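Local coordinates for alcohol dehydrogenase, zinc-containing (Thermotoga maritima, PDB 3IP1) that catalyses the NAD(+)-dependent oxidation of scyllo-inosose to 3-dehydro-scyllo-inosose, a step that probably serves myo-inositol degradation, at the interface of chains A and B and the interface of chains A and C. Residues are numbered along the deposited sequence; one frame, centred on the assembly and turned at random. Chains: chain A/B/C, Alcohol dehydrogenase, zinc-containing.

Contact 1: the interface of chains A and B. Residues chain A 113, 173, 348, 351; chain B 136-137, 140-141.
The guanidinium of B:Arg137 lies flat against A:Pro351, whose CG sits over the centre of that plane, 3.7 Å from CZ of the arginine. At the guanidinium edge, in plane, comes the carboxylate of B:Glu141 from its own chain: NE donates to OE2 over 2.8 Å in a nearly straight bond, a salt bridge that probably fixes the rotation of the group, with its face on the proline. The indole of A:Trp173 is itself sandwiched within chain A, with A:Pro351 CD over one face and NE of A:Arg113 over the other, both toward the rim. The CZ3-CH2 side of its six-membered ring meets the methylene CD of B:Arg137, CZ3 at 3.8 Å, the side chains crossing at about a right angle and the ring and guanidinium planes 78° apart. B:Arg137 reaches this place with CG anti to its backbone N (chi1 166°) and a bend at chi2. Alongside, the methylenes of A:Arg113 run over the start of helix 137-140, its CG 3.6 Å from the backbone N of B:Arg137, while its NH2 meets the methyl CB of B:Ala140. CG of B:Glu141 packs on the backbone of A:Gly348. Polar links across the patch run through water: one water joins the amide N of B:Arg137 (3.0 Å) more loosely to the carbonyl O of A:Arg113, and another joins A:Gly348 N to the carbonyl O of B:Ala140 (2.9 Å). An alanine in place of B:Arg137 would probably leave B:Glu141 without its charged mate and open a gap beside A:Pro351 and A:Trp173, where the guanidinium and its methylenes had packed. Whether this is the pairing of the homodimer is not settled by the geometry alone. B:Cys136 is a ligand of the structural metal, modelled as cadmium where the enzyme binds zinc, so the patch and its two-fold twin set the four-cysteine metal loop of one subunit against the other.

Contact 2: the interface of chains A and C. Residues chain A 352, 355-356, 359; chain C 214, 237, 239.
C:Ser239 and C:Gly214 carry most of the chain C side of this patch, and A:Ser355, near the end of helix 349-358, settles against both. CB of A:Ser355 lies 3.7 Å from the carbonyl O of C:Gly214 and 3.9 Å from the hydroxyl OG of C:Ser239. Its own OG stands anti to the carbonyl carbon (chi1 -64°), which leaves the methylene to make these contacts. A:Ser359 points its CB at the flank of C:Ser239, CB to CB 3.9 Å, with its OG 3.8 Å from CB of C:Ser239. That hydroxyl is turned back to its own chain, where it bonds to the carbonyl O of A:Leu356 at 2.9 Å, the donor tilted 26° from the carbonyl plane; this probably fixes its rotation and helps to close the C-terminal end of helix 349-358. Elsewhere in the patch it is the methyl CD1 of A:Leu356 that touches: it lies 3.7 Å from the backbone N of C:Gly214 and also reaches the carbonyl O of C:Gly237. The absence of side chains on both glycines probably lets the helix come up to their backbones. The protein is a homodimer, and the structure alone does not show whether this interface or another in the deposited tetramer is the biological one. By van der Waals packing of small groups, the patch and its two-fold twin help to join chains A and C.

Contact 1: the interface of chains A and B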
loop_
_atom_site.group_PDB
_atom_site.type_symbol
_atom_site.label_atom_id
_atom_site.label_comp_id
_atom_site.label_asym_id
_atom_site.label_seq_id
_atom_site.Cartn_x
_atom_site.Cartn_y
_atom_site.Cartn_z
ATOM N N ARG A 113 -14.329 5.139 -24.049
ATOM C CA ARG A 113 -13.641 4.094 -23.288
ATOM C C ARG A 113 -14.464 2.820 -23.101
ATOM O O ARG A 113 -13.887 1.734 -23.068
ATOM C CB ARG A 113 -13.190 4.598 -21.924
ATOM C CG ARG A 113 -11.892 5.373 -21.960
ATOM C CD ARG A 113 -11.623 5.978 -20.608
ATOM N NE ARG A 113 -12.444 7.174 -20.407
ATOM C CZ ARG A 113 -11.976 8.418 -20.385
ATOM N NH1 ARG A 113 -12.821 9.442 -20.220
ATOM N NH2 ARG A 113 -10.670 8.638 -20.533
ATOM N N TRP A 173 -17.433 9.897 -19.833
ATOM C CA TRP A 173 -17.621 8.528 -19.353
ATOM C C TRP A 173 -19.045 8.063 -19.651
ATOM O O TRP A 173 -20.013 8.791 -19.434
ATOM C CB TRP A 173 -17.376 8.452 -17.837
ATOM C CG TRP A 173 -15.941 8.674 -17.460
ATOM C CD1 TRP A 173 -15.364 9.848 -17.065
ATOM C CD2 TRP A 173 -14.896 7.690 -17.461
ATOM N NE1 TRP A 173 -14.023 9.653 -16.814
ATOM C CE2 TRP A 173 -13.713 8.338 -17.044
ATOM C CE3 TRP A 173 -14.850 6.321 -17.772
ATOM C CZ2 TRP A 173 -12.491 7.665 -16.920
ATOM C CZ3 TRP A 173 -13.629 5.652 -17.658
ATOM C CH2 TRP A 173 -12.472 6.328 -17.226
ATOM N N GLY A 348 -9.678 5.749 -12.057
ATOM C CA GLY A 348 -10.890 5.033 -12.414
ATOM C C GLY A 348 -11.996 5.321 -11.420
ATOM O O GLY A 348 -12.853 4.479 -11.174
ATOM N N PRO A 351 -15.636 5.829 -13.401
ATOM C CA PRO A 351 -16.413 4.664 -13.833
ATOM C C PRO A 351 -16.834 3.768 -12.686
ATOM O O PRO A 351 -17.876 3.128 -12.764
ATOM C CB PRO A 351 -15.473 3.938 -14.809
ATOM C CG PRO A 351 -14.098 4.446 -14.504
ATOM C CD PRO A 351 -14.290 5.854 -14.014
ATOM N N CYS B 136 -7.179 5.993 -23.083
ATOM C CA CYS B 136 -7.964 4.751 -22.871
ATOM C C CYS B 136 -8.176 4.489 -21.371
ATOM O O CYS B 136 -7.639 5.220 -20.557
ATOM C CB CYS B 136 -7.300 3.548 -23.555
ATOM S SG CYS B 136 -5.792 2.965 -22.725
ATOM N N ARG B 137 -8.938 3.467 -20.995
ATOM C CA ARG B 137 -9.228 3.271 -19.560
ATOM C C ARG B 137 -7.953 2.938 -18.721
ATOM O O ARG B 137 -7.699 3.597 -17.699
ATOM C CB ARG B 137 -10.400 2.284 -19.342
ATOM C CG ARG B 137 -10.571 1.757 -17.929
ATOM C CD ARG B 137 -11.755 2.357 -17.245
ATOM N NE ARG B 137 -12.008 1.733 -15.942
ATOM C CZ ARG B 137 -13.110 1.055 -15.615
ATOM N NH1 ARG B 137 -14.104 0.884 -16.479
ATOM N NH2 ARG B 137 -13.220 0.543 -14.397
ATOM N N ALA B 140 -6.018 6.170 -18.450
ATOM C CA ALA B 140 -6.737 7.112 -17.584
ATOM C C ALA B 140 -6.729 6.737 -16.096
ATOM O O ALA B 140 -6.975 7.595 -15.232
ATOM C CB ALA B 140 -8.176 7.301 -18.076
ATOM N N GLU B 141 -6.487 5.459 -15.796
ATOM C CA GLU B 141 -6.309 5.012 -14.424
ATOM C C GLU B 141 -4.843 5.053 -14.003
ATOM O O GLU B 141 -4.538 4.716 -12.879
ATOM C CB GLU B 141 -6.780 3.580 -14.247
ATOM C CG GLU B 141 -8.250 3.365 -14.453
ATOM C CD GLU B 141 -8.765 2.116 -13.756
ATOM O OE1 GLU B 141 -8.127 1.637 -12.776
ATOM O OE2 GLU B 141 -9.846 1.649 -14.184
HETATM O O HOH W 1 -10.609 1.992 -22.989
HETATM O O HOH W 2 -9.685 7.317 -14.378
#

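Contact 2: the interface of chains A and C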
loop_
_atom_site.group_PDB
_atom_site.type_symbol
_atom_site.label_atom_id
_atom_site.label_comp_id
_atom_site.label_asym_id
_atom_site.label_seq_id
_atom_site.Cartn_x
_atom_site.Cartn_y
_atom_site.Cartn_z
ATOM N N ARG A 352 -16.060 3.740 -11.609
ATOM C CA ARG A 352 -16.494 2.961 -10.463
ATOM C C ARG A 352 -17.685 3.623 -9.773
ATOM O O ARG A 352 -18.567 2.928 -9.281
ATOM C CB ARG A 352 -15.359 2.749 -9.446
ATOM C CG ARG A 352 -14.338 1.671 -9.817
ATOM C CD ARG A 352 -13.264 1.607 -8.726
ATOM N NE ARG A 352 -12.165 0.686 -9.013
ATOM C CZ ARG A 352 -10.984 1.048 -9.510
ATOM N NH1 ARG A 352 -10.727 2.322 -9.818
ATOM N NH2 ARG A 352 -10.055 0.131 -9.711
ATOM N N SER A 355 -20.605 2.521 -11.854
ATOM C CA SER A 355 -20.965 1.115 -11.572
ATOM C C SER A 355 -21.670 0.988 -10.245
ATOM O O SER A 355 -22.616 0.223 -10.119
ATOM C CB SER A 355 -19.739 0.206 -11.570
ATOM O OG SER A 355 -19.178 0.191 -12.866
ATOM N N LEU A 356 -21.205 1.749 -9.265
ATOM C CA LEU A 356 -21.808 1.758 -7.944
ATOM C C LEU A 356 -23.276 2.227 -8.027
ATOM O O LEU A 356 -24.187 1.563 -7.522
ATOM C CB LEU A 356 -20.979 2.666 -7.037
ATOM C CG LEU A 356 -20.748 2.376 -5.562
ATOM C CD1 LEU A 356 -20.692 0.889 -5.180
ATOM C CD2 LEU A 356 -19.490 3.085 -5.149
ATOM N N SER A 359 -25.485 -0.349 -9.584
ATOM C CA SER A 359 -25.769 -1.501 -8.753
ATOM C C SER A 359 -26.641 -1.180 -7.542
ATOM O O SER A 359 -26.824 -2.041 -6.691
ATOM C CB SER A 359 -24.466 -2.150 -8.309
ATOM O OG SER A 359 -23.837 -1.312 -7.365
ATOM N N GLY C 214 -17.512 -0.605 -6.334
ATOM C CA GLY C 214 -17.722 -0.570 -7.779
ATOM C C GLY C 214 -17.010 -1.670 -8.556
ATOM O O GLY C 214 -17.380 -1.938 -9.681
ATOM N N GLY C 237 -18.693 -3.656 -1.195
ATOM C CA GLY C 237 -19.111 -2.754 -2.265
ATOM C C GLY C 237 -18.881 -3.249 -3.678
ATOM O O GLY C 237 -18.874 -2.457 -4.625
ATOM N N SER C 239 -19.731 -4.368 -7.121
ATOM C CA SER C 239 -20.919 -4.105 -7.879
ATOM C C SER C 239 -21.476 -5.424 -8.463
ATOM O O SER C 239 -22.690 -5.632 -8.487
ATOM C CB SER C 239 -20.699 -2.949 -8.876
ATOM O OG SER C 239 -20.329 -3.400 -10.160
#

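Contact 1 and contact 2 have centres about 15 Å apart and share helix 349-358 of chain A. The start of that helix, with the glycine just before it, faces chain B in contact 1, while its later turns and the residue that follows face chain C in contact 2. One short element therefore touches two neighbours in the deposited tetramer. The protein is a homodimer, so one interface may be the dimer contact and the other may arise in the crystal, which the geometry alone does not show. Both centres lie well away from catalysis, about 24 and 26 Å from A:Ser70, which suggests a part in assembly.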